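Local structure of uroporphyrinogen III cosynthase (HemD) (Helicobacter pylori, 3P9Z) at residues A[26-31]-A[48-53]; A[38-43]-A[69-74]; A[65-70]-A[85-90]; A[112-117]-A[137-142]. The protein probably catalyses the cyclisation of the linear tetrapyrrole hydroxymethylbilane to uroporphyrinogen III, a step on the route to protoporphyrin IX and haem. One frame throughout, in Å; residues are numbered along the deposited sequence. Where two conformers were deposited one is given.

Contact 1: residues A[26-31]-A[48-53]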
loop_
_atom_site.group_PDB
_atom_site.type_symbol
_atom_site.label_atom_id
_atom_site.label_comp_id
_atom_site.label_asym_id
_atom_site.label_seq_id
_atom_site.Cartn_x
_atom_site.Cartn_y
_atom_site.Cartn_z
ATOM N N PHE A 26 -9.302 2.678 2.545
ATOM C CA PHE A 26 -9.260 2.662 1.097
ATOM C C PHE A 26 -10.613 2.987 0.535
ATOM O O PHE A 26 -11.628 2.484 0.992
ATOM C CB PHE A 26 -8.729 1.320 0.581
ATOM C CG PHE A 26 -7.266 1.144 0.821
ATOM C CD1 PHE A 26 -6.339 1.810 0.033
ATOM C CD2 PHE A 26 -6.811 0.361 1.876
ATOM C CE1 PHE A 26 -4.964 1.675 0.276
ATOM C CE2 PHE A 26 -5.450 0.223 2.124
ATOM C CZ PHE A 26 -4.527 0.879 1.322
ATOM N N CYS A 27 -10.616 3.899 -0.415
ATOM C CA CYS A 27 -11.842 4.252 -1.103
ATOM C C CYS A 27 -11.738 3.797 -2.556
ATOM O O CYS A 27 -10.724 3.989 -3.219
ATOM C CB CYS A 27 -12.139 5.745 -0.961
ATOM S SG CYS A 27 -12.318 6.265 0.783
ATOM N N TYR A 28 -12.793 3.142 -3.027
ATOM C CA TYR A 28 -12.801 2.538 -4.360
ATOM C C TYR A 28 -13.575 3.358 -5.379
ATOM O O TYR A 28 -14.646 3.882 -5.064
ATOM C CB TYR A 28 -13.370 1.130 -4.305
ATOM C CG TYR A 28 -12.553 0.142 -3.514
ATOM C CD1 TYR A 28 -11.179 0.318 -3.315
ATOM C CD2 TYR A 28 -13.148 -0.998 -3.001
ATOM C CE1 TYR A 28 -10.430 -0.619 -2.593
ATOM C CE2 TYR A 28 -12.413 -1.935 -2.291
ATOM C CZ TYR A 28 -11.064 -1.741 -2.094
ATOM O OH TYR A 28 -10.371 -2.684 -1.385
ATOM N N TYR A 29 -13.008 3.474 -6.584
ATOM C CA TYR A 29 -13.621 4.193 -7.696
ATOM C C TYR A 29 -13.840 3.246 -8.871
ATOM O O TYR A 29 -12.916 2.549 -9.297
ATOM C CB TYR A 29 -12.754 5.371 -8.146
ATOM C CG TYR A 29 -12.360 6.303 -7.032
ATOM C CD1 TYR A 29 -13.305 7.135 -6.422
ATOM C CD2 TYR A 29 -11.051 6.352 -6.576
ATOM C CE1 TYR A 29 -12.944 7.990 -5.390
ATOM C CE2 TYR A 29 -10.680 7.206 -5.548
ATOM C CZ TYR A 29 -11.626 8.020 -4.963
ATOM O OH TYR A 29 -11.256 8.859 -3.937
ATOM N N PRO A 30 -15.075 3.204 -9.390
ATOM C CA PRO A 30 -15.355 2.334 -10.535
ATOM C C PRO A 30 -14.479 2.657 -11.750
ATOM O O PRO A 30 -14.127 3.812 -11.996
ATOM C CB PRO A 30 -16.838 2.625 -10.840
ATOM C CG PRO A 30 -17.408 3.028 -9.527
ATOM C CD PRO A 30 -16.300 3.872 -8.903
ATOM N N LEU A 31 -14.120 1.623 -12.488
ATOM C CA LEU A 31 -13.413 1.802 -13.742
ATOM C C LEU A 31 -14.428 2.133 -14.828
ATOM O O LEU A 31 -15.262 1.288 -15.205
ATOM C CB LEU A 31 -12.610 0.546 -14.080
ATOM C CG LEU A 31 -11.776 0.549 -15.351
ATOM C CD1 LEU A 31 -10.580 1.498 -15.217
ATOM C CD2 LEU A 31 -11.343 -0.890 -15.632
ATOM N N ALA A 48 -5.522 -2.103 -5.825
ATOM C CA ALA A 48 -6.108 -1.897 -7.151
ATOM C C ALA A 48 -6.823 -3.163 -7.634
ATOM O O ALA A 48 -7.866 -3.072 -8.274
ATOM C CB ALA A 48 -5.046 -1.442 -8.158
ATOM N N VAL A 49 -6.288 -4.341 -7.296
ATOM C CA VAL A 49 -6.991 -5.593 -7.602
ATOM C C VAL A 49 -8.314 -5.693 -6.819
ATOM O O VAL A 49 -9.377 -5.969 -7.401
ATOM C CB VAL A 49 -6.106 -6.853 -7.351
ATOM C CG1 VAL A 49 -6.832 -8.129 -7.796
ATOM C CG2 VAL A 49 -4.742 -6.721 -8.076
ATOM N N PHE A 50 -8.251 -5.446 -5.506
ATOM C CA PHE A 50 -9.452 -5.524 -4.658
ATOM C C PHE A 50 -10.529 -4.530 -5.070
ATOM O O PHE A 50 -11.711 -4.828 -4.993
ATOM C CB PHE A 50 -9.098 -5.304 -3.189
ATOM C CG PHE A 50 -8.210 -6.356 -2.624
ATOM C CD1 PHE A 50 -8.386 -7.693 -2.973
ATOM C CD2 PHE A 50 -7.197 -6.015 -1.727
ATOM C CE1 PHE A 50 -7.557 -8.684 -2.438
ATOM C CE2 PHE A 50 -6.359 -6.993 -1.190
ATOM C CZ PHE A 50 -6.529 -8.328 -1.544
ATOM N N SER A 51 -10.100 -3.348 -5.491
ATOM C CA SER A 51 -10.991 -2.335 -6.010
ATOM C C SER A 51 -11.765 -2.859 -7.216
ATOM O O SER A 51 -12.980 -2.713 -7.271
ATOM C CB SER A 51 -10.205 -1.079 -6.404
ATOM O OG SER A 51 -11.091 -0.085 -6.927
ATOM N N LEU A 52 -11.069 -3.458 -8.181
ATOM C CA LEU A 52 -11.734 -4.005 -9.382
ATOM C C LEU A 52 -12.746 -5.094 -9.024
ATOM O O LEU A 52 -13.890 -5.052 -9.466
ATOM C CB LEU A 52 -10.704 -4.534 -10.395
ATOM C CG LEU A 52 -9.783 -3.521 -11.081
ATOM C CD1 LEU A 52 -8.829 -4.258 -11.999
ATOM C CD2 LEU A 52 -10.570 -2.455 -11.858
ATOM N N LEU A 53 -12.320 -6.040 -8.194
ATOM C CA LEU A 53 -13.189 -7.095 -7.681
ATOM C C LEU A 53 -14.514 -6.591 -7.062
ATOM O O LEU A 53 -15.578 -7.181 -7.293
ATOM C CB LEU A 53 -12.417 -7.955 -6.670
ATOM C CG LEU A 53 -11.273 -8.784 -7.266
ATOM C CD1 LEU A 53 -10.475 -9.454 -6.167
ATOM C CD2 LEU A 53 -11.807 -9.831 -8.249
HETATM O O HOH W 1 -12.558 -0.123 -9.417
#
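Y28 and S51 bring the two backbones closest, their CA atoms 5.5 Å apart, where the end of strand 19-28 runs past helix 46-55; no direct hydrogen bond joins the two segments. The Y28 ring lies flat on the helix: S51 CA sits over its centre, 3.6 Å from the centroid and 5° off the normal, a CH-pi contact. S51 CB meets the same face nearer the rim, 3.5 Å from Y28 CD1. At the far end of the ring, Y28 OH reaches F50 CB at 3.4 Å. S51 OG, anti to its backbone N (chi1 180°), bonds to V141 O of strand 135-146, and a water bridges it to the backbone, donating to Y29 O (2.7 Å) and to S51 OG (2.9 Å). Further along, L31 CD2 touches L52 CD2 at 4.2 Å, with L65 beside both. This is helix-on-sheet packing of an alpha/beta domain in the HemD fold, with the helix lying against the strand's end and the extended chain that follows.

Contact 2: residues A[38-43]-A[69-74]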
loop_
_atom_site.group_PDB
_atom_site.type_symbol
_atom_site.label_atom_id
_atom_site.label_comp_id
_atom_site.label_asym_id
_atom_site.label_seq_id
_atom_site.Cartn_x
_atom_site.Cartn_y
_atom_site.Cartn_z
ATOM N N PHE A 38 -6.740 -2.405 -24.808
ATOM C CA PHE A 38 -5.540 -2.821 -24.053
ATOM C C PHE A 38 -5.244 -4.315 -24.075
ATOM O O PHE A 38 -6.142 -5.138 -23.835
ATOM C CB PHE A 38 -5.612 -2.321 -22.597
ATOM C CG PHE A 38 -5.891 -0.850 -22.491
ATOM C CD1 PHE A 38 -4.859 0.078 -22.618
ATOM C CD2 PHE A 38 -7.195 -0.392 -22.269
ATOM C CE1 PHE A 38 -5.132 1.442 -22.539
ATOM C CE2 PHE A 38 -7.484 0.966 -22.180
ATOM C CZ PHE A 38 -6.459 1.888 -22.325
ATOM N N ASN A 39 -3.978 -4.661 -24.314
ATOM C CA ASN A 39 -3.552 -6.072 -24.217
ATOM C C ASN A 39 -2.592 -6.364 -23.053
ATOM O O ASN A 39 -2.015 -7.460 -22.963
ATOM C CB ASN A 39 -2.955 -6.582 -25.549
ATOM C CG ASN A 39 -1.823 -5.694 -26.087
ATOM O OD1 ASN A 39 -1.417 -4.702 -25.461
ATOM N ND2 ASN A 39 -1.318 -6.050 -27.274
ATOM N N ALA A 40 -2.425 -5.382 -22.171
ATOM C CA ALA A 40 -1.661 -5.562 -20.946
ATOM C C ALA A 40 -2.198 -4.674 -19.843
ATOM O O ALA A 40 -2.522 -3.504 -20.072
ATOM C CB ALA A 40 -0.162 -5.251 -21.176
ATOM N N LEU A 41 -2.274 -5.230 -18.642
ATOM C CA LEU A 41 -2.591 -4.439 -17.467
ATOM C C LEU A 41 -1.360 -4.410 -16.570
ATOM O O LEU A 41 -0.566 -5.359 -16.552
ATOM C CB LEU A 41 -3.736 -5.068 -16.682
ATOM C CG LEU A 41 -5.052 -5.469 -17.367
ATOM C CD1 LEU A 41 -5.893 -6.213 -16.354
ATOM C CD2 LEU A 41 -5.824 -4.271 -17.959
ATOM N N ILE A 42 -1.214 -3.337 -15.810
ATOM C CA ILE A 42 -0.174 -3.312 -14.801
ATOM C C ILE A 42 -0.696 -2.789 -13.465
ATOM O O ILE A 42 -1.496 -1.848 -13.419
ATOM C CB ILE A 42 1.119 -2.606 -15.311
ATOM C CG1 ILE A 42 2.252 -2.728 -14.274
ATOM C CG2 ILE A 42 0.860 -1.143 -15.731
ATOM C CD1 ILE A 42 3.593 -2.493 -14.869
ATOM N N PHE A 43 -0.256 -3.452 -12.396
ATOM C CA PHE A 43 -0.624 -3.147 -11.027
ATOM C C PHE A 43 0.649 -2.983 -10.199
ATOM O O PHE A 43 1.637 -3.692 -10.431
ATOM C CB PHE A 43 -1.432 -4.312 -10.424
ATOM C CG PHE A 43 -2.731 -4.597 -11.137
ATOM C CD1 PHE A 43 -2.754 -5.372 -12.296
ATOM C CD2 PHE A 43 -3.933 -4.105 -10.632
ATOM C CE1 PHE A 43 -3.966 -5.653 -12.965
ATOM C CE2 PHE A 43 -5.157 -4.384 -11.279
ATOM C CZ PHE A 43 -5.173 -5.154 -12.442
ATOM N N PRO A 69 -3.778 -10.091 -20.183
ATOM C CA PRO A 69 -2.531 -10.405 -19.458
ATOM C C PRO A 69 -2.102 -9.276 -18.502
ATOM O O PRO A 69 -2.018 -8.111 -18.907
ATOM C CB PRO A 69 -1.508 -10.631 -20.578
ATOM C CG PRO A 69 -2.362 -11.082 -21.777
ATOM C CD PRO A 69 -3.649 -10.311 -21.647
ATOM N N ALA A 70 -1.865 -9.651 -17.241
ATOM C CA ALA A 70 -1.577 -8.720 -16.160
ATOM C C ALA A 70 -0.132 -8.858 -15.663
ATOM O O ALA A 70 0.373 -9.978 -15.473
ATOM C CB ALA A 70 -2.557 -8.949 -14.997
ATOM N N TYR A 71 0.509 -7.706 -15.472
ATOM C CA TYR A 71 1.874 -7.598 -14.992
ATOM C C TYR A 71 1.844 -6.938 -13.624
ATOM O O TYR A 71 0.927 -6.155 -13.312
ATOM C CB TYR A 71 2.719 -6.778 -15.964
ATOM C CG TYR A 71 2.912 -7.459 -17.315
ATOM C CD1 TYR A 71 4.095 -8.133 -17.605
ATOM C CD2 TYR A 71 1.910 -7.436 -18.282
ATOM C CE1 TYR A 71 4.277 -8.755 -18.817
ATOM C CE2 TYR A 71 2.076 -8.055 -19.506
ATOM C CZ TYR A 71 3.256 -8.714 -19.762
ATOM O OH TYR A 71 3.431 -9.344 -20.947
ATOM N N ALA A 72 2.823 -7.285 -12.789
ATOM C CA ALA A 72 2.917 -6.703 -11.468
ATOM C C ALA A 72 4.373 -6.424 -11.135
ATOM O O ALA A 72 5.281 -7.030 -11.702
ATOM C CB ALA A 72 2.297 -7.625 -10.434
ATOM N N LEU A 73 4.592 -5.511 -10.211
ATOM C CA LEU A 73 5.944 -5.087 -9.913
ATOM C C LEU A 73 6.559 -5.849 -8.748
ATOM O O LEU A 73 7.784 -5.851 -8.572
ATOM C CB LEU A 73 5.985 -3.580 -9.682
ATOM C CG LEU A 73 5.986 -2.754 -10.967
ATOM C CD1 LEU A 73 5.999 -1.302 -10.614
ATOM C CD2 LEU A 73 7.202 -3.081 -11.846
ATOM N N SER A 74 5.715 -6.503 -7.965
ATOM C CA SER A 74 6.191 -7.266 -6.825
ATOM C C SER A 74 5.490 -8.611 -6.796
ATOM O O SER A 74 4.411 -8.765 -7.390
ATOM C CB SER A 74 5.929 -6.501 -5.531
ATOM O OG SER A 74 4.541 -6.270 -5.355
#
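L41 is gripped twice by the opposite chain: its N donates to P69 O at 2.9 Å (162° at the hydrogen), and its O accepts from Y71 N at 2.8 Å. F43 N then reaches Y71 O at 3.1 Å, while the last rung, L73 N to F43 O at 3.5 Å, is weak. The backbone N and O of L41 and F43 thus serve strand 70-72, while those of A40 and I42 bond on the other side, to S112, L114 and L116. Strand 40-43 is therefore an inner strand, paired in parallel with 70-72, the outermost strand on this side of the HemD sheet; the two short axes run 27° apart. Several acceptors also take a CA-H...O contact: A40 CA lies against P69 O, and I42 CA against Y71 O at 3.4 Å. The side chains alternate. On one face F43 CE1 packs on A70 CB at 4.1 Å, backed by L81 of helix 75-83; on the other, I42 and Y71 meet L108. The Y71 ring has L41 O at its edge, and its CE2 touches A40 CB. N39 OD1 accepts from S112 N, and S74 OG, at the N-cap of helix 75-83, bonds to T77 OG1.

Contact 3: residues A[65-70]-A[85-90]; sequences LQNIPA and HFKVAF
Q66 CG sits over the centre of one face of the F86 ring, 3.8 Å from the centroid and 5° off the normal, a CH-pi contact. L65 O approaches the same ring obliquely, near CD2. The ring also meets V49 and L53 of helix 46-55 and L81 of helix 75-83, which places it among three helices. The Q66 amide plane stands 73° from the ring; its OE1 bonds to K63 NZ and its NE2 weakly to H84 O. The Q66 chain also runs beside H85, with CG 3.4 Å from H85 O. H85, at positive phi, is the C-prime residue of the Schellman motif closing helix 75-83. Beyond it, K87 reaches back: its chain bends at chi3 (-81°), passing beside the P69 ring. Its NZ grips N67 twice, at 2.7 Å to N67 O and 2.9 Å to N67 OD1, standing well above the amide plane in the second bond. The backbones add A70 N to K87 O (2.7 Å) and A89 N to A70 O (2.9 Å), a single bridge at the start of strand 70-72. The one hydrogen of K87 N is shared between a water, 3.0 Å from N, and a weak bond to Q66 O. The ammonium is thus held by two neutral oxygens of N67, carbonyl dipoles that would be expected to steady its charge in the turn between helix 60-66 and strand 70-72.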
loop_
_atom_site.group_PDB
_atom_site.type_symbol
_atom_site.label_atom_id
_atom_site.label_comp_id
_atom_site.label_asym_id
_atom_site.label_seq_id
_atom_site.Cartn_x
_atom_site.Cartn_y
_atom_site.Cartn_z
ATOM N N LEU A 65 -11.390 -7.824 -18.022
ATOM C CA LEU A 65 -10.160 -7.476 -17.314
ATOM C C LEU A 65 -9.386 -8.710 -16.826
ATOM O O LEU A 65 -8.143 -8.729 -16.856
ATOM C CB LEU A 65 -10.452 -6.544 -16.128
ATOM C CG LEU A 65 -10.747 -5.066 -16.405
ATOM C CD1 LEU A 65 -11.112 -4.414 -15.107
ATOM C CD2 LEU A 65 -9.583 -4.318 -17.041
ATOM N N GLN A 66 -10.117 -9.726 -16.374
ATOM C CA GLN A 66 -9.497 -10.968 -15.931
ATOM C C GLN A 66 -8.908 -11.751 -17.104
ATOM O O GLN A 66 -8.155 -12.717 -16.899
ATOM C CB GLN A 66 -10.494 -11.831 -15.154
ATOM C CG GLN A 66 -10.580 -11.443 -13.682
ATOM C CD GLN A 66 -11.827 -11.982 -12.984
ATOM O OE1 GLN A 66 -12.851 -12.264 -13.617
ATOM N NE2 GLN A 66 -11.746 -12.111 -11.673
ATOM N N ASN A 67 -9.253 -11.316 -18.317
ATOM C CA ASN A 67 -8.801 -11.958 -19.547
ATOM C C ASN A 67 -7.596 -11.271 -20.204
ATOM O O ASN A 67 -7.048 -11.782 -21.162
ATOM C CB ASN A 67 -9.958 -12.037 -20.542
ATOM C CG ASN A 67 -9.656 -12.959 -21.719
ATOM O OD1 ASN A 67 -9.307 -14.139 -21.539
ATOM N ND2 ASN A 67 -9.784 -12.426 -22.933
ATOM N N ILE A 68 -7.204 -10.106 -19.697
ATOM C CA ILE A 68 -6.115 -9.330 -20.278
ATOM C C ILE A 68 -4.831 -9.609 -19.497
ATOM O O ILE A 68 -4.800 -9.408 -18.275
ATOM C CB ILE A 68 -6.434 -7.808 -20.293
ATOM C CG1 ILE A 68 -7.696 -7.535 -21.114
ATOM C CG2 ILE A 68 -5.223 -6.994 -20.810
ATOM C CD1 ILE A 68 -8.328 -6.139 -20.891
ATOM N N PRO A 69 -3.778 -10.091 -20.183
ATOM C CA PRO A 69 -2.531 -10.405 -19.458
ATOM C C PRO A 69 -2.102 -9.276 -18.502
ATOM O O PRO A 69 -2.018 -8.111 -18.907
ATOM C CB PRO A 69 -1.508 -10.631 -20.578
ATOM C CG PRO A 69 -2.362 -11.082 -21.777
ATOM C CD PRO A 69 -3.649 -10.311 -21.647
ATOM N N ALA A 70 -1.865 -9.651 -17.241
ATOM C CA ALA A 70 -1.577 -8.720 -16.160
ATOM C C ALA A 70 -0.132 -8.858 -15.663
ATOM O O ALA A 70 0.373 -9.978 -15.473
ATOM C CB ALA A 70 -2.557 -8.949 -14.997
ATOM N N HIS A 85 -8.074 -14.920 -9.894
ATOM C CA HIS A 85 -8.544 -15.326 -11.231
ATOM C C HIS A 85 -8.215 -14.359 -12.382
ATOM O O HIS A 85 -8.838 -14.396 -13.439
ATOM C CB HIS A 85 -10.040 -15.691 -11.193
ATOM C CG HIS A 85 -10.382 -16.678 -10.117
ATOM N ND1 HIS A 85 -11.487 -16.547 -9.306
ATOM C CD2 HIS A 85 -9.735 -17.794 -9.692
ATOM C CE1 HIS A 85 -11.519 -17.547 -8.441
ATOM N NE2 HIS A 85 -10.467 -18.318 -8.654
ATOM N N PHE A 86 -7.219 -13.507 -12.179
ATOM C CA PHE A 86 -6.725 -12.682 -13.274
ATOM C C PHE A 86 -5.757 -13.524 -14.090
ATOM O O PHE A 86 -5.215 -14.519 -13.588
ATOM C CB PHE A 86 -6.071 -11.408 -12.743
ATOM C CG PHE A 86 -7.065 -10.376 -12.276
ATOM C CD1 PHE A 86 -7.693 -10.501 -11.042
ATOM C CD2 PHE A 86 -7.374 -9.286 -13.076
ATOM C CE1 PHE A 86 -8.617 -9.544 -10.614
ATOM C CE2 PHE A 86 -8.298 -8.319 -12.659
ATOM C CZ PHE A 86 -8.923 -8.449 -11.436
ATOM N N LYS A 87 -5.600 -13.153 -15.352
ATOM C CA LYS A 87 -4.622 -13.745 -16.241
ATOM C C LYS A 87 -3.230 -13.124 -16.024
ATOM O O LYS A 87 -2.937 -12.016 -16.483
ATOM C CB LYS A 87 -5.067 -13.547 -17.693
ATOM C CG LYS A 87 -4.104 -14.129 -18.715
ATOM C CD LYS A 87 -4.574 -13.842 -20.136
ATOM C CE LYS A 87 -5.655 -14.822 -20.569
ATOM N NZ LYS A 87 -6.383 -14.297 -21.760
ATOM N N VAL A 88 -2.355 -13.849 -15.343
ATOM C CA VAL A 88 -1.018 -13.315 -15.058
ATOM C C VAL A 88 -0.041 -13.625 -16.201
ATOM O O VAL A 88 0.156 -14.785 -16.557
ATOM C CB VAL A 88 -0.474 -13.846 -13.708
ATOM C CG1 VAL A 88 0.869 -13.229 -13.397
ATOM C CG2 VAL A 88 -1.486 -13.557 -12.582
ATOM N N ALA A 89 0.573 -12.586 -16.759
ATOM C CA ALA A 89 1.516 -12.749 -17.863
ATOM C C ALA A 89 2.811 -13.429 -17.447
ATOM O O ALA A 89 3.242 -13.319 -16.298
ATOM C CB ALA A 89 1.815 -11.408 -18.502
ATOM N N PHE A 90 3.411 -14.144 -18.399
ATOM C CA PHE A 90 4.742 -14.702 -18.268
ATOM C C PHE A 90 5.742 -13.586 -17.956
ATOM O O PHE A 90 5.857 -12.632 -18.717
ATOM C CB PHE A 90 5.136 -15.406 -19.572
ATOM C CG PHE A 90 6.530 -15.990 -19.559
ATOM C CD1 PHE A 90 6.793 -17.183 -18.890
ATOM C CD2 PHE A 90 7.581 -15.346 -20.227
ATOM C CE1 PHE A 90 8.087 -17.735 -18.890
ATOM C CE2 PHE A 90 8.881 -15.891 -20.237
ATOM C CZ PHE A 90 9.127 -17.089 -19.559
HETATM O O HOH W 2 -5.899 -10.269 -16.086
#

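Contact 4: residues A[112-117]-A[137-142]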
loop_
_atom_site.group_PDB
_atom_site.type_symbol
_atom_site.label_atom_id
_atom_site.label_comp_id
_atom_site.label_asym_id
_atom_site.label_seq_id
_atom_site.Cartn_x
_atom_site.Cartn_y
_atom_site.Cartn_z
ATOM N N SER A 112 -0.187 -2.124 -25.593
ATOM C CA SER A 112 -1.096 -1.086 -25.067
ATOM C C SER A 112 -1.446 -1.418 -23.622
ATOM O O SER A 112 -2.187 -2.366 -23.365
ATOM C CB SER A 112 -2.385 -1.034 -25.872
ATOM O OG SER A 112 -2.155 -0.387 -27.101
ATOM N N VAL A 113 -0.915 -0.618 -22.698
ATOM C CA VAL A 113 -0.940 -0.921 -21.268
ATOM C C VAL A 113 -1.937 -0.045 -20.483
ATOM O O VAL A 113 -2.029 1.177 -20.682
ATOM C CB VAL A 113 0.472 -0.751 -20.641
ATOM C CG1 VAL A 113 0.456 -1.126 -19.151
ATOM C CG2 VAL A 113 1.523 -1.568 -21.400
ATOM N N LEU A 114 -2.688 -0.687 -19.601
ATOM C CA LEU A 114 -3.583 0.016 -18.712
ATOM C C LEU A 114 -3.056 -0.158 -17.304
ATOM O O LEU A 114 -2.981 -1.280 -16.790
ATOM C CB LEU A 114 -5.000 -0.542 -18.802
ATOM C CG LEU A 114 -6.043 0.108 -17.876
ATOM C CD1 LEU A 114 -6.171 1.651 -18.095
ATOM C CD2 LEU A 114 -7.372 -0.566 -18.103
ATOM N N TYR A 115 -2.677 0.959 -16.702
ATOM C CA TYR A 115 -2.183 0.982 -15.329
ATOM C C TYR A 115 -3.327 1.280 -14.359
ATOM O O TYR A 115 -3.867 2.377 -14.351
ATOM C CB TYR A 115 -1.085 2.046 -15.214
ATOM C CG TYR A 115 -0.515 2.257 -13.835
ATOM C CD1 TYR A 115 -0.403 1.204 -12.919
ATOM C CD2 TYR A 115 -0.025 3.508 -13.465
ATOM C CE1 TYR A 115 0.153 1.409 -11.645
ATOM C CE2 TYR A 115 0.538 3.726 -12.205
ATOM C CZ TYR A 115 0.626 2.681 -11.302
ATOM O OH TYR A 115 1.181 2.917 -10.055
ATOM N N LEU A 116 -3.684 0.303 -13.533
ATOM C CA LEU A 116 -4.740 0.504 -12.530
ATOM C C LEU A 116 -4.075 0.959 -11.240
ATOM O O LEU A 116 -3.309 0.207 -10.613
ATOM C CB LEU A 116 -5.598 -0.768 -12.369
ATOM C CG LEU A 116 -6.134 -1.095 -13.790
ATOM C CD1 LEU A 116 -6.233 -2.563 -14.128
ATOM C CD2 LEU A 116 -7.419 -0.365 -14.192
ATOM N N ARG A 117 -4.340 2.205 -10.861
ATOM C CA ARG A 117 -3.465 2.887 -9.909
ATOM C C ARG A 117 -4.176 3.606 -8.750
ATOM O O ARG A 117 -5.404 3.781 -8.760
ATOM C CB ARG A 117 -2.572 3.880 -10.669
ATOM C CG ARG A 117 -3.347 5.034 -11.306
ATOM C CD ARG A 117 -2.459 6.255 -11.564
ATOM N NE ARG A 117 -1.854 6.791 -10.333
ATOM C CZ ARG A 117 -0.729 7.509 -10.290
ATOM N NH1 ARG A 117 -0.049 7.794 -11.403
ATOM N NH2 ARG A 117 -0.275 7.948 -9.122
ATOM N N LYS A 137 -2.130 4.015 -20.711
ATOM C CA LYS A 137 -3.104 4.877 -20.054
ATOM C C LYS A 137 -3.172 4.513 -18.561
ATOM O O LYS A 137 -2.842 3.384 -18.170
ATOM C CB LYS A 137 -4.490 4.761 -20.712
ATOM C CG LYS A 137 -4.577 5.336 -22.150
ATOM C CD LYS A 137 -4.153 6.829 -22.206
ATOM C CE LYS A 137 -4.251 7.421 -23.612
ATOM N NZ LYS A 137 -3.398 6.701 -24.605
ATOM N N GLN A 138 -3.577 5.475 -17.738
ATOM C CA GLN A 138 -3.723 5.292 -16.289
ATOM C C GLN A 138 -5.169 5.505 -15.902
ATOM O O GLN A 138 -5.807 6.438 -16.402
ATOM C CB GLN A 138 -2.948 6.360 -15.529
ATOM C CG GLN A 138 -1.518 6.492 -15.896
ATOM C CD GLN A 138 -0.800 7.426 -14.954
ATOM O OE1 GLN A 138 -0.784 8.641 -15.150
ATOM N NE2 GLN A 138 -0.188 6.866 -13.945
ATOM N N ALA A 139 -5.677 4.669 -15.007
ATOM C CA ALA A 139 -6.964 4.935 -14.366
ATOM C C ALA A 139 -6.821 4.759 -12.863
ATOM O O ALA A 139 -6.353 3.724 -12.388
ATOM C CB ALA A 139 -8.057 4.022 -14.906
ATOM N N VAL A 140 -7.236 5.793 -12.141
ATOM C CA VAL A 140 -7.305 5.817 -10.693
ATOM C C VAL A 140 -8.480 4.944 -10.205
ATOM O O VAL A 140 -9.647 5.258 -10.444
ATOM C CB VAL A 140 -7.503 7.282 -10.219
ATOM C CG1 VAL A 140 -7.799 7.350 -8.711
ATOM C CG2 VAL A 140 -6.263 8.145 -10.596
ATOM N N VAL A 141 -8.185 3.853 -9.511
ATOM C CA VAL A 141 -9.270 2.992 -9.024
ATOM C C VAL A 141 -9.364 2.952 -7.500
ATOM O O VAL A 141 -10.278 2.337 -6.940
ATOM C CB VAL A 141 -9.202 1.558 -9.627
ATOM C CG1 VAL A 141 -9.322 1.626 -11.188
ATOM C CG2 VAL A 141 -7.935 0.846 -9.208
ATOM N N TYR A 142 -8.420 3.598 -6.821
ATOM C CA TYR A 142 -8.513 3.678 -5.361
ATOM C C TYR A 142 -7.732 4.847 -4.790
ATOM O O TYR A 142 -6.869 5.419 -5.459
ATOM C CB TYR A 142 -8.109 2.350 -4.675
ATOM C CG TYR A 142 -6.618 2.146 -4.573
ATOM C CD1 TYR A 142 -5.904 1.609 -5.641
ATOM C CD2 TYR A 142 -5.909 2.506 -3.420
ATOM C CE1 TYR A 142 -4.534 1.425 -5.580
ATOM C CE2 TYR A 142 -4.505 2.325 -3.351
ATOM C CZ TYR A 142 -3.843 1.774 -4.439
ATOM O OH TYR A 142 -2.483 1.582 -4.421
#
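L116 CD2 meets V141 CG1 at 4.1 Å and lies near A139 CB, which L114 CD1 also approaches, at 4.4 Å. This apolar patch is roofed by L52 of helix 46-55 and L31. Beneath it five backbone bonds lock the strands together, among them Y115 N to K137 O (2.8 Å, 179° at the hydrogen), A139 N to Y115 O at 3.0 Å and V141 N to R117 O at 2.9 Å. The strands run parallel, 22° apart, as the two arms of a beta-alpha-beta crossover through helix 125-131, between strands 40-43 and 19-28 in the HemD sheet. On the opposite face the Y115 ring carries R117 CB over one side, 3.4 Å above its plane towards the rim. Y115 OH bonds to T44 OG1 and to a bound malonate ion, probably from the crystallisation liquor. R117 CG stands between the backbone N and the carbonyl carbon (chi1 66°), close to A139 O at 3.5 Å. The guanidinium turns its edge to Q138 CD, the two side chains crossing at a slant, and its NH2 bonds to E120 O.

From the N terminus, strand 19-28 runs into the extended chain of contact 1, whose second half arrives 17 residues on in helix 46-55. Strand 40-43 lies inside that loop but finds its partner beyond it, at 69-74, so contacts 1 and 2 cross; F43 packs against A48, V49 and L52. Contact 3 starts in the last part of helix 60-66, shares P69 and A70 with contact 2, and closes the short loop from 65-70 to 85-90 at the edge of the sheet. Contact 4, later in the chain, closes the crossover from 112-117 to 137-142. Strand 112-118 lies next to 40-43, and strand 135-146 next to 19-28, so contact 4 joins contacts 1 and 2 across one sheet.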